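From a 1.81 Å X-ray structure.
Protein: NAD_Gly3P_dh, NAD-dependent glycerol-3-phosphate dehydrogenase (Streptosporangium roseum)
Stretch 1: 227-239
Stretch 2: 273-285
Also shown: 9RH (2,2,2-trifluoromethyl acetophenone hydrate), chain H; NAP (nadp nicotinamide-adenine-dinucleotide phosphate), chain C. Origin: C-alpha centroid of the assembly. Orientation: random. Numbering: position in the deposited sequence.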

# COMPACT_ATOMS: atom_id res chain seq x y z
N ALA A 227 1.29 -22.59 3.62
CA ALA A 227 1.86 -23.21 2.42
C ALA A 227 1.97 -22.10 1.38
O ALA A 227 0.98 -21.44 1.08
N TYR A 228 3.17 -21.95 0.82
CA TYR A 228 3.52 -20.77 0.08
C TYR A 228 4.12 -21.06 -1.29
O TYR A 228 5.22 -20.61 -1.58
N PRO A 229 3.37 -21.75 -2.16
CA PRO A 229 3.94 -21.99 -3.50
C PRO A 229 4.10 -20.69 -4.29
O PRO A 229 3.29 -19.81 -4.17
N ALA A 230 5.14 -20.61 -5.10
CA ALA A 230 5.42 -19.44 -5.92
C ALA A 230 4.61 -19.50 -7.20
O ALA A 230 5.12 -19.91 -8.23
N LEU A 231 3.34 -19.14 -7.11
CA LEU A 231 2.45 -19.18 -8.25
C LEU A 231 2.69 -18.02 -9.22
O LEU A 231 2.41 -18.12 -10.38
N ASP A 232 3.21 -16.95 -8.69
CA ASP A 232 3.52 -15.73 -9.45
C ASP A 232 5.00 -15.50 -9.60
O ASP A 232 5.50 -15.46 -10.73
N ALA A 233 5.72 -15.37 -8.49
CA ALA A 233 7.13 -15.06 -8.45
C ALA A 233 7.74 -15.67 -7.20
O ALA A 233 7.12 -15.64 -6.12
N THR A 234 8.96 -16.18 -7.29
CA THR A 234 9.69 -16.65 -6.14
C THR A 234 10.32 -15.50 -5.35
O THR A 234 10.57 -14.37 -5.88
N ILE A 235 10.60 -15.74 -4.07
CA ILE A 235 11.38 -14.80 -3.28
C ILE A 235 12.74 -14.47 -3.96
O ILE A 235 13.19 -13.32 -3.94
N ASP A 236 13.37 -15.47 -4.58
CA ASP A 236 14.63 -15.18 -5.30
C ASP A 236 14.41 -14.14 -6.40
O ASP A 236 15.23 -13.22 -6.56
N THR A 237 13.32 -14.26 -7.11
CA THR A 237 13.00 -13.30 -8.18
C THR A 237 12.73 -11.90 -7.58
O THR A 237 13.24 -10.87 -8.09
N HIS A 238 11.95 -11.86 -6.51
CA HIS A 238 11.77 -10.63 -5.76
C HIS A 238 13.10 -9.94 -5.38
O HIS A 238 13.28 -8.73 -5.59
N VAL A 239 14.01 -10.69 -4.76
CA VAL A 239 15.22 -10.09 -4.19
C VAL A 239 16.11 -9.53 -5.32
O VAL A 239 16.78 -8.50 -5.10
N GLY A 273 16.37 -21.16 3.41
CA GLY A 273 16.13 -22.01 2.27
C GLY A 273 14.83 -21.77 1.52
O GLY A 273 14.38 -22.64 0.81
N GLN A 274 14.23 -20.58 1.65
CA GLN A 274 12.87 -20.33 1.16
C GLN A 274 12.83 -19.47 -0.10
O GLN A 274 11.78 -19.00 -0.52
N GLY A 275 13.98 -19.32 -0.75
CA GLY A 275 14.06 -18.62 -2.02
C GLY A 275 13.15 -19.06 -3.11
O GLY A 275 12.77 -18.24 -3.98
N GLY A 276 12.78 -20.38 -3.13
CA GLY A 276 11.91 -20.86 -4.16
C GLY A 276 10.42 -20.79 -3.86
O GLY A 276 9.61 -21.23 -4.67
N LEU A 277 10.08 -20.23 -2.70
CA LEU A 277 8.69 -20.05 -2.29
C LEU A 277 8.16 -18.68 -2.73
O LEU A 277 8.93 -17.78 -3.12
N GLY A 278 6.84 -18.53 -2.63
CA GLY A 278 6.21 -17.24 -2.90
C GLY A 278 6.45 -16.27 -1.74
O GLY A 278 6.79 -16.66 -0.63
N TYR A 279 6.17 -15.01 -1.99
CA TYR A 279 6.42 -13.94 -1.04
C TYR A 279 5.64 -14.10 0.25
O TYR A 279 6.08 -13.63 1.31
N ALA A 280 4.50 -14.78 0.20
CA ALA A 280 3.73 -15.01 1.43
C ALA A 280 4.48 -15.71 2.52
O ALA A 280 4.16 -15.56 3.70
N ALA A 281 5.50 -16.50 2.17
CA ALA A 281 6.37 -17.15 3.15
C ALA A 281 7.05 -16.15 4.08
O ALA A 281 7.44 -16.50 5.22
N MET A 282 7.15 -14.88 3.65
CA MET A 282 7.67 -13.81 4.50
C MET A 282 6.90 -13.61 5.79
O MET A 282 7.45 -13.03 6.73
N ILE A 283 5.66 -14.12 5.88
CA ILE A 283 4.95 -14.05 7.13
C ILE A 283 5.79 -14.58 8.29
O ILE A 283 5.69 -14.06 9.43
N GLU A 284 6.62 -15.60 8.03
CA GLU A 284 7.42 -16.21 9.10
C GLU A 284 8.43 -15.21 9.70
O GLU A 284 8.80 -15.34 10.85
N GLN A 285 8.84 -14.20 8.93
CA GLN A 285 9.74 -13.18 9.46
C GLN A 285 9.07 -12.15 10.37
O GLN A 285 9.75 -11.42 11.07

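Gln274 (chi1 m, chi2 t) points sideways, and its NE2 donates to Glu284 OE1 (2.9 Å, 156°), linking two residues near opposite ends of stretch 2; its backbone O lies 3.7 Å from Ile235 CD1. At Gly275 the backbone does the work: Asp236 N donates to Gly275 O (2.9 Å, 158°). An ideal CB here would fall 2.4 Å from Asp236 OD1, so the Asp236 side chain (chi1 m) occupies the space left by the glycine. Gly276 O meets Ala230 CB at 3.6 Å, and water 2 links the same carbonyl (2.8 Å to Gly276 O) to Ala230 N (3.0 Å).

Leu277 (m, t) lies sideways, its CB 3.4 Å from Tyr228 O, while its carbonyl accepts from Ile235 N (Ile235 N to Leu277 O 2.8 Å, 153°). Gly278 N donates to Tyr228 O at 2.8 Å and 169°, close to linear; an ideal CB would lie 3.0 Å from Pro229 O, a clash.

Tyr279 (chi1 t) sets CD1 over one face of the His238 ring (chi1 m), whose opposite face carries 9RH O1. The two ring planes meet at 47° with centroids 4.7 Å apart, an oblique pair. Water 3 gathers Tyr279 N (3.0 Å), His238 NE2 (2.9 Å), Ala233 O (2.8 Å) and Asp232 OD1 (3.1 Å).

Tyr228 (chi1 m) points toward stretch 2 and packs against Ala280, Ala281 and Ile283. Its CD1 is 3.9 Å from Ala280 CB, and Ala281 CA sits 3.7 Å from the centroid of the Tyr228 ring, 16° off the normal, a CH-pi contact. Ile235 (m, t), also pointing in, brings CD1 to 4.2 Å from Ala281 CB and 4.3 Å from Met282 CG. Ile283 (t, p) places CG2 3.4 Å from Tyr228 OH. Finally, water 1 bridges Tyr228 OH (2.4 Å) and Glu284 OE2 (2.5 Å), donating to the carboxylate.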

# COMPACT_ATOMS: atom_id res chain seq x y z
CB ALA A 227 0.98 -24.32 1.93
CB TYR A 228 4.55 -19.98 0.94
CG TYR A 228 4.19 -19.90 2.42
CD1 TYR A 228 3.16 -19.10 2.84
CD2 TYR A 228 4.90 -20.59 3.37
CE1 TYR A 228 2.84 -19.01 4.22
CE2 TYR A 228 4.58 -20.53 4.72
CZ TYR A 228 3.54 -19.75 5.13
OH TYR A 228 3.18 -19.65 6.45
CB PRO A 229 2.91 -22.94 -4.17
CG PRO A 229 1.62 -22.53 -3.54
CD PRO A 229 2.02 -22.28 -2.06
CB ALA A 230 6.90 -19.35 -6.20
CB LEU A 231 1.01 -19.22 -7.85
CG LEU A 231 0.72 -20.52 -7.02
CD1 LEU A 231 -0.67 -20.45 -6.40
CD2 LEU A 231 0.90 -21.80 -7.84
CB ASP A 232 2.79 -14.46 -8.91
CG ASP A 232 2.80 -14.37 -7.35
OD1 ASP A 232 3.59 -15.07 -6.67
OD2 ASP A 232 2.00 -13.54 -6.85
CB ALA A 233 7.33 -13.55 -8.43
CB THR A 234 10.84 -17.59 -6.56
OG1 THR A 234 11.75 -16.87 -7.40
CG2 THR A 234 10.34 -18.80 -7.35
CB ILE A 235 11.52 -15.25 -1.85
CG1 ILE A 235 10.14 -15.13 -1.17
CG2 ILE A 235 12.53 -14.38 -1.09
CD1 ILE A 235 10.12 -15.76 0.24
CB ASP A 236 15.20 -16.47 -5.96
CG ASP A 236 15.81 -17.44 -4.96
OD1 ASP A 236 16.43 -16.99 -3.97
OD2 ASP A 236 15.68 -18.65 -5.23
CB THR A 237 11.82 -13.81 -9.01
OG1 THR A 237 12.21 -15.01 -9.65
CG2 THR A 237 11.38 -12.86 -10.04
CB HIS A 238 10.92 -10.83 -4.47
CG HIS A 238 9.43 -10.93 -4.70
ND1 HIS A 238 8.60 -9.82 -4.66
CD2 HIS A 238 8.61 -11.99 -4.89
CE1 HIS A 238 7.34 -10.22 -4.82
NE2 HIS A 238 7.32 -11.53 -4.96
CB VAL A 239 16.02 -11.03 -3.26
CG1 VAL A 239 17.40 -10.60 -3.00
CG2 VAL A 239 15.21 -11.37 -1.97
CB GLN A 274 12.03 -19.73 2.27
CG GLN A 274 11.83 -20.66 3.43
CD GLN A 274 11.11 -19.96 4.59
OE1 GLN A 274 11.52 -18.87 5.00
NE2 GLN A 274 10.05 -20.58 5.11
CB LEU A 277 8.55 -20.21 -0.79
CG LEU A 277 8.99 -21.56 -0.21
CD1 LEU A 277 8.81 -21.55 1.30
CD2 LEU A 277 8.31 -22.74 -0.93
CB TYR A 279 6.17 -12.54 -1.65
CG TYR A 279 6.87 -11.42 -0.92
CD1 TYR A 279 8.19 -11.08 -1.24
CD2 TYR A 279 6.26 -10.73 0.11
CE1 TYR A 279 8.85 -10.06 -0.56
CE2 TYR A 279 6.91 -9.73 0.83
CZ TYR A 279 8.23 -9.40 0.49
OH TYR A 279 8.90 -8.45 1.24
CB ALA A 280 2.43 -15.73 1.08
CB ALA A 281 7.38 -18.01 2.46
CB MET A 282 7.71 -12.50 3.72
CG MET A 282 8.78 -12.49 2.65
SD MET A 282 10.46 -12.61 3.28
CE MET A 282 10.51 -11.23 4.38
CB ILE A 283 3.60 -14.87 7.07
CG1 ILE A 283 2.75 -14.68 8.31
CG2 ILE A 283 3.80 -16.36 6.84
CD1 ILE A 283 2.22 -13.27 8.41
CB GLU A 284 8.14 -17.48 8.61
CG GLU A 284 7.17 -18.55 8.12
CD GLU A 284 7.78 -19.88 7.78
OE1 GLU A 284 8.99 -19.96 7.69
OE2 GLU A 284 7.00 -20.85 7.63
CB GLN A 285 10.47 -12.47 8.33
CG GLN A 285 11.21 -13.46 7.42
CD GLN A 285 12.10 -14.39 8.23
OE1 GLN A 285 12.73 -13.98 9.23
NE2 GLN A 285 12.14 -15.65 7.84
O1 9RH H . 9.17 -10.02 -7.79
C1 9RH H . 8.91 -8.94 -8.72
O2 9RH H . 9.39 -7.70 -8.27
C2 9RH H . 7.42 -8.80 -9.03
C3 9RH H . 6.52 -9.68 -8.46
C4 9RH H . 5.15 -9.49 -8.63
C5 9RH H . 4.69 -8.44 -9.39
C6 9RH H . 5.59 -7.57 -9.98
C7 9RH H . 6.95 -7.75 -9.79
C8 9RH H . 9.64 -9.34 -9.97
F1 9RH H . 10.93 -9.58 -9.68
F2 9RH H . 9.54 -8.40 -10.94
F3 9RH H . 9.07 -10.45 -10.40
PA NAP C . 11.69 -17.28 -13.92
O1A NAP C . 12.89 -17.40 -12.97
O2A NAP C . 10.48 -18.15 -13.72
O5B NAP C . 12.26 -17.30 -15.49
C5B NAP C . 13.56 -16.81 -15.73
C4B NAP C . 13.76 -17.03 -17.24
O4B NAP C . 15.05 -16.51 -17.55
C3B NAP C . 13.75 -18.48 -17.75
O3B NAP C . 13.17 -18.43 -19.05
C2B NAP C . 15.25 -18.84 -17.78
O2B NAP C . 15.60 -19.88 -18.64
C1B NAP C . 15.78 -17.53 -18.32
N9A NAP C . 17.21 -17.38 -18.12
C8A NAP C . 17.85 -17.24 -16.95
N7A NAP C . 19.18 -17.17 -17.20
C5A NAP C . 19.38 -17.30 -18.54
C6A NAP C . 20.53 -17.35 -19.44
N6A NAP C . 21.73 -17.20 -18.87
N1A NAP C . 20.35 -17.56 -20.74
C2A NAP C . 19.10 -17.69 -21.24
N3A NAP C . 17.97 -17.69 -20.46
C4A NAP C . 18.08 -17.52 -19.14
O3 NAP C . 11.42 -15.74 -13.85
PN NAP C . 10.06 -14.99 -14.29
O1N NAP C . 9.09 -14.89 -13.15
O2N NAP C . 9.58 -15.48 -15.63
O5D NAP C . 10.68 -13.56 -14.43
C5D NAP C . 11.21 -13.06 -15.70
C4D NAP C . 11.50 -11.61 -15.67
O4D NAP C . 10.23 -10.92 -15.61
C3D NAP C . 12.29 -11.19 -14.44
O3D NAP C . 13.12 -10.10 -14.85
C2D NAP C . 11.25 -10.66 -13.44
O2D NAP C . 11.81 -9.77 -12.43
C1D NAP C . 10.22 -10.11 -14.40
N1N NAP C . 8.84 -10.04 -13.82
C2N NAP C . 8.31 -11.12 -13.24
C3N NAP C . 7.05 -11.11 -12.67
C7N NAP C . 6.41 -12.30 -11.99
O7N NAP C . 5.43 -12.05 -11.23
N7N NAP C . 6.90 -13.52 -12.22
C4N NAP C . 6.36 -9.89 -12.65
C5N NAP C . 6.93 -8.74 -13.28
C6N NAP C . 8.21 -8.81 -13.84
P2B NAP C . 15.61 -21.40 -18.12
O1X NAP C . 14.19 -21.87 -18.08
O2X NAP C . 16.50 -22.04 -19.10
O3X NAP C . 16.16 -21.34 -16.74
O HOH W 1 4.55 -20.70 8.14
O HOH W 2 7.24 -22.69 -4.81
O HOH W 3 5.58 -13.80 -4.67